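Local coordinates for ribosome-inactivating protein 3 (Zea mays, PDB 2PQG) that belongs to the ribosome-inactivating protein family, of which it is a maize member, at residues V75-K89 with L95-G107. Sequence-based numbering, arbitrary orientation.
Sequences VGFRTPGGVWWEFGK and LLGDNPRWLGFGG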
# COMPACT_ATOMS: atom_id res chain seq x y z
N VAL A 75 4.64 -6.35 -2.59
CA VAL A 75 5.08 -7.71 -2.31
C VAL A 75 6.33 -7.66 -1.43
O VAL A 75 6.51 -8.49 -0.55
CB VAL A 75 5.42 -8.48 -3.59
CG1 VAL A 75 5.78 -9.92 -3.26
CG2 VAL A 75 4.25 -8.43 -4.55
N GLY A 76 7.18 -6.67 -1.69
CA GLY A 76 8.40 -6.52 -0.92
C GLY A 76 9.11 -5.23 -1.24
O GLY A 76 8.63 -4.44 -2.05
N PHE A 77 10.26 -5.02 -0.62
CA PHE A 77 11.05 -3.81 -0.85
C PHE A 77 12.55 -4.10 -0.81
O PHE A 77 12.99 -5.04 -0.14
CB PHE A 77 10.68 -2.74 0.18
CG PHE A 77 11.14 -3.05 1.58
CD1 PHE A 77 12.35 -2.56 2.06
CD2 PHE A 77 10.35 -3.81 2.44
CE1 PHE A 77 12.76 -2.82 3.36
CE2 PHE A 77 10.76 -4.07 3.75
CZ PHE A 77 11.97 -3.57 4.21
N ARG A 78 13.32 -3.29 -1.53
CA ARG A 78 14.77 -3.45 -1.61
C ARG A 78 15.51 -2.32 -0.87
O ARG A 78 15.20 -1.15 -1.02
CB ARG A 78 15.17 -3.48 -3.08
CG ARG A 78 16.65 -3.66 -3.36
CD ARG A 78 16.94 -3.55 -4.86
NE ARG A 78 18.37 -3.56 -5.15
CZ ARG A 78 19.21 -2.56 -4.86
NH1 ARG A 78 18.76 -1.46 -4.27
NH2 ARG A 78 20.50 -2.68 -5.13
N THR A 79 16.50 -2.70 -0.06
CA THR A 79 17.29 -1.71 0.68
C THR A 79 18.43 -1.15 -0.19
O THR A 79 18.69 -1.65 -1.28
CB THR A 79 17.95 -2.32 1.93
OG1 THR A 79 18.79 -3.41 1.53
CG2 THR A 79 16.91 -2.81 2.90
N PRO A 80 19.12 -0.10 0.30
CA PRO A 80 20.22 0.46 -0.48
C PRO A 80 21.33 -0.56 -0.64
O PRO A 80 22.08 -0.52 -1.61
CB PRO A 80 20.67 1.64 0.38
CG PRO A 80 19.43 2.08 1.02
CD PRO A 80 18.78 0.77 1.43
N GLY A 81 21.43 -1.48 0.31
CA GLY A 81 22.45 -2.52 0.26
C GLY A 81 22.07 -3.71 -0.62
O GLY A 81 22.76 -4.74 -0.63
N GLY A 82 20.96 -3.56 -1.34
CA GLY A 82 20.49 -4.60 -2.23
C GLY A 82 19.84 -5.82 -1.60
O GLY A 82 19.89 -6.91 -2.17
N VAL A 83 19.23 -5.67 -0.43
CA VAL A 83 18.57 -6.80 0.21
C VAL A 83 17.07 -6.69 -0.00
O VAL A 83 16.46 -5.67 0.32
CB VAL A 83 18.83 -6.84 1.72
CG1 VAL A 83 18.10 -8.03 2.33
CG2 VAL A 83 20.31 -6.91 1.99
N TRP A 84 16.47 -7.74 -0.56
CA TRP A 84 15.03 -7.74 -0.80
C TRP A 84 14.31 -8.37 0.36
O TRP A 84 14.66 -9.46 0.81
CB TRP A 84 14.67 -8.50 -2.08
CG TRP A 84 14.89 -7.72 -3.33
CD1 TRP A 84 15.98 -7.79 -4.16
CD2 TRP A 84 14.02 -6.73 -3.89
NE1 TRP A 84 15.83 -6.91 -5.20
CE2 TRP A 84 14.64 -6.24 -5.06
CE3 TRP A 84 12.78 -6.20 -3.51
CZ2 TRP A 84 14.06 -5.25 -5.87
CZ3 TRP A 84 12.20 -5.22 -4.31
CH2 TRP A 84 12.84 -4.76 -5.47
N TRP A 85 13.29 -7.67 0.84
CA TRP A 85 12.48 -8.14 1.95
C TRP A 85 11.08 -8.38 1.45
O TRP A 85 10.41 -7.45 1.00
CB TRP A 85 12.46 -7.09 3.05
CG TRP A 85 13.76 -6.94 3.72
CD1 TRP A 85 14.76 -6.04 3.44
CD2 TRP A 85 14.23 -7.74 4.80
NE1 TRP A 85 15.83 -6.23 4.29
CE2 TRP A 85 15.52 -7.26 5.15
CE3 TRP A 85 13.68 -8.80 5.53
CZ2 TRP A 85 16.28 -7.84 6.17
CZ3 TRP A 85 14.43 -9.37 6.55
CH2 TRP A 85 15.71 -8.87 6.88
N GLU A 86 10.63 -9.62 1.54
CA GLU A 86 9.31 -9.99 1.05
C GLU A 86 8.27 -10.39 2.09
O GLU A 86 8.57 -11.01 3.11
CB GLU A 86 9.47 -11.14 0.05
CG GLU A 86 8.28 -11.36 -0.83
CD GLU A 86 8.47 -12.53 -1.77
OE1 GLU A 86 9.64 -12.94 -1.97
OE2 GLU A 86 7.46 -13.05 -2.30
N PHE A 87 7.02 -10.01 1.81
CA PHE A 87 5.90 -10.33 2.69
C PHE A 87 5.72 -11.84 2.72
O PHE A 87 5.57 -12.47 1.67
CB PHE A 87 4.62 -9.66 2.17
CG PHE A 87 4.43 -8.25 2.64
CD1 PHE A 87 4.11 -7.25 1.73
CD2 PHE A 87 4.53 -7.93 3.99
CE1 PHE A 87 3.87 -5.95 2.16
CE2 PHE A 87 4.30 -6.64 4.42
CZ PHE A 87 3.97 -5.64 3.50
N GLY A 88 5.75 -12.41 3.92
CA GLY A 88 5.60 -13.84 4.05
C GLY A 88 6.42 -14.36 5.21
O GLY A 88 6.95 -13.57 5.99
N LYS A 89 6.52 -15.68 5.32
CA LYS A 89 7.28 -16.32 6.40
C LYS A 89 7.86 -17.64 5.87
O LYS A 89 7.41 -18.14 4.83
CB LYS A 89 6.35 -16.60 7.60
CG LYS A 89 5.18 -17.54 7.29
CD LYS A 89 4.14 -17.59 8.41
CE LYS A 89 3.19 -18.79 8.25
NZ LYS A 89 2.50 -18.85 6.92
N LEU A 95 8.05 -14.78 -4.41
CA LEU A 95 7.69 -14.27 -5.73
C LEU A 95 8.91 -13.44 -6.18
O LEU A 95 9.22 -13.37 -7.37
CB LEU A 95 6.45 -13.35 -5.69
CG LEU A 95 5.16 -14.04 -5.26
CD1 LEU A 95 4.04 -13.03 -5.23
CD2 LEU A 95 4.83 -15.18 -6.23
N LEU A 96 9.62 -12.82 -5.23
CA LEU A 96 10.80 -12.03 -5.54
C LEU A 96 12.02 -12.93 -5.80
O LEU A 96 12.14 -14.02 -5.23
CB LEU A 96 11.13 -11.08 -4.39
CG LEU A 96 10.00 -10.16 -3.92
CD1 LEU A 96 10.52 -9.19 -2.85
CD2 LEU A 96 9.43 -9.39 -5.10
N GLY A 97 12.90 -12.47 -6.68
CA GLY A 97 14.12 -13.20 -6.97
C GLY A 97 15.23 -12.42 -6.27
O GLY A 97 14.96 -11.51 -5.49
N ASP A 98 16.48 -12.78 -6.54
CA ASP A 98 17.64 -12.09 -5.95
C ASP A 98 17.88 -12.31 -4.47
O ASP A 98 18.22 -11.37 -3.76
CB ASP A 98 17.57 -10.57 -6.20
CG ASP A 98 17.94 -10.19 -7.62
OD1 ASP A 98 18.33 -11.08 -8.40
OD2 ASP A 98 17.84 -8.99 -7.96
N ASN A 99 17.70 -13.54 -3.99
CA ASN A 99 17.94 -13.87 -2.58
C ASN A 99 17.07 -13.09 -1.60
O ASN A 99 17.57 -12.49 -0.65
CB ASN A 99 19.42 -13.61 -2.23
CG ASN A 99 20.34 -14.68 -2.78
OD1 ASN A 99 21.50 -14.40 -3.09
ND2 ASN A 99 19.85 -15.91 -2.88
N PRO A 100 15.74 -13.11 -1.81
CA PRO A 100 14.86 -12.37 -0.90
C PRO A 100 14.75 -12.97 0.49
O PRO A 100 14.81 -14.19 0.67
CB PRO A 100 13.53 -12.37 -1.65
CG PRO A 100 13.55 -13.68 -2.35
CD PRO A 100 14.97 -13.79 -2.86
N ARG A 101 14.58 -12.09 1.48
CA ARG A 101 14.44 -12.50 2.87
C ARG A 101 12.98 -12.35 3.28
O ARG A 101 12.29 -11.42 2.84
CB ARG A 101 15.31 -11.65 3.78
CG ARG A 101 16.76 -12.01 3.72
CD ARG A 101 17.61 -11.07 4.53
NE ARG A 101 18.80 -11.75 5.04
CZ ARG A 101 18.76 -12.65 6.02
NH1 ARG A 101 19.88 -13.23 6.43
NH2 ARG A 101 17.61 -12.96 6.61
N TRP A 102 12.51 -13.28 4.11
CA TRP A 102 11.14 -13.24 4.60
C TRP A 102 11.03 -12.25 5.76
O TRP A 102 11.85 -12.28 6.68
CB TRP A 102 10.71 -14.63 5.09
CG TRP A 102 10.39 -15.63 4.00
CD1 TRP A 102 10.93 -16.88 3.84
CD2 TRP A 102 9.41 -15.49 2.96
NE1 TRP A 102 10.36 -17.52 2.77
CE2 TRP A 102 9.43 -16.68 2.19
CE3 TRP A 102 8.54 -14.46 2.57
CZ2 TRP A 102 8.59 -16.89 1.09
CZ3 TRP A 102 7.70 -14.66 1.47
CH2 TRP A 102 7.75 -15.86 0.73
N LEU A 103 10.04 -11.36 5.70
CA LEU A 103 9.84 -10.39 6.76
C LEU A 103 9.31 -11.12 8.01
O LEU A 103 9.50 -10.66 9.14
CB LEU A 103 8.84 -9.30 6.31
CG LEU A 103 9.42 -8.13 5.49
CD1 LEU A 103 8.32 -7.26 4.87
CD2 LEU A 103 10.31 -7.29 6.40
N GLY A 104 8.68 -12.27 7.80
CA GLY A 104 8.16 -13.03 8.92
C GLY A 104 6.67 -12.81 9.13
O GLY A 104 6.01 -13.58 9.83
N PHE A 105 6.13 -11.76 8.52
CA PHE A 105 4.71 -11.45 8.62
C PHE A 105 4.18 -11.18 7.22
O PHE A 105 4.96 -10.95 6.30
CB PHE A 105 4.50 -10.25 9.55
CG PHE A 105 5.38 -9.07 9.24
CD1 PHE A 105 4.92 -8.05 8.42
CD2 PHE A 105 6.65 -8.98 9.78
CE1 PHE A 105 5.71 -6.94 8.15
CE2 PHE A 105 7.47 -7.87 9.51
CZ PHE A 105 7.00 -6.85 8.70
N GLY A 106 2.86 -11.23 7.06
CA GLY A 106 2.28 -11.00 5.74
C GLY A 106 1.89 -9.55 5.48
O GLY A 106 2.03 -8.69 6.35
N GLY A 107 1.39 -9.29 4.28
CA GLY A 107 1.00 -7.95 3.90
C GLY A 107 -0.44 -7.52 4.19
O GLY A 107 -0.81 -6.38 3.90
O HOH W 1 17.90 -6.12 -7.58
O HOH W 2 18.11 -9.84 -1.21
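One face of the W85 indole carries R101 CB, a CH-pi contact 3.9 Å from the centroid of the six-membered ring, while W102 O lies at the ring edge. This is the edge of the mixed beta-sheet of the ribosome-inactivating protein fold, where 101-102 is the outermost strand and runs parallel to 84-86. The F87 ring takes G107 CA over its centre, 3.5 Å from the centroid, with F105 O at its edge. W102 has backbone of K89 over one face and the carbonyl oxygens of E86 and F87 at its edge; H94 stacks on it. Helix 171-189 packs against F77 and L103. Nearly straight bonds join the two strands: R101 N to W84 O, 2.7 Å, and E86 N to R101 O, 2.8 Å; L103 N to E86 O continues the series. L103 CD2 meets W85 CE3, and CD1 touches F87 CD2. On the sheet face of E86 and W102, E86 CG lies opposite the backbone N (chi1 -163°) and the chain runs extended along L96, whose CD1 also reaches W84 CE3. Water bridges W84 NE1 to D98 OD2. At the tip of E86, OE2 accepts L95 N at 2.8 Å through its syn lone pair.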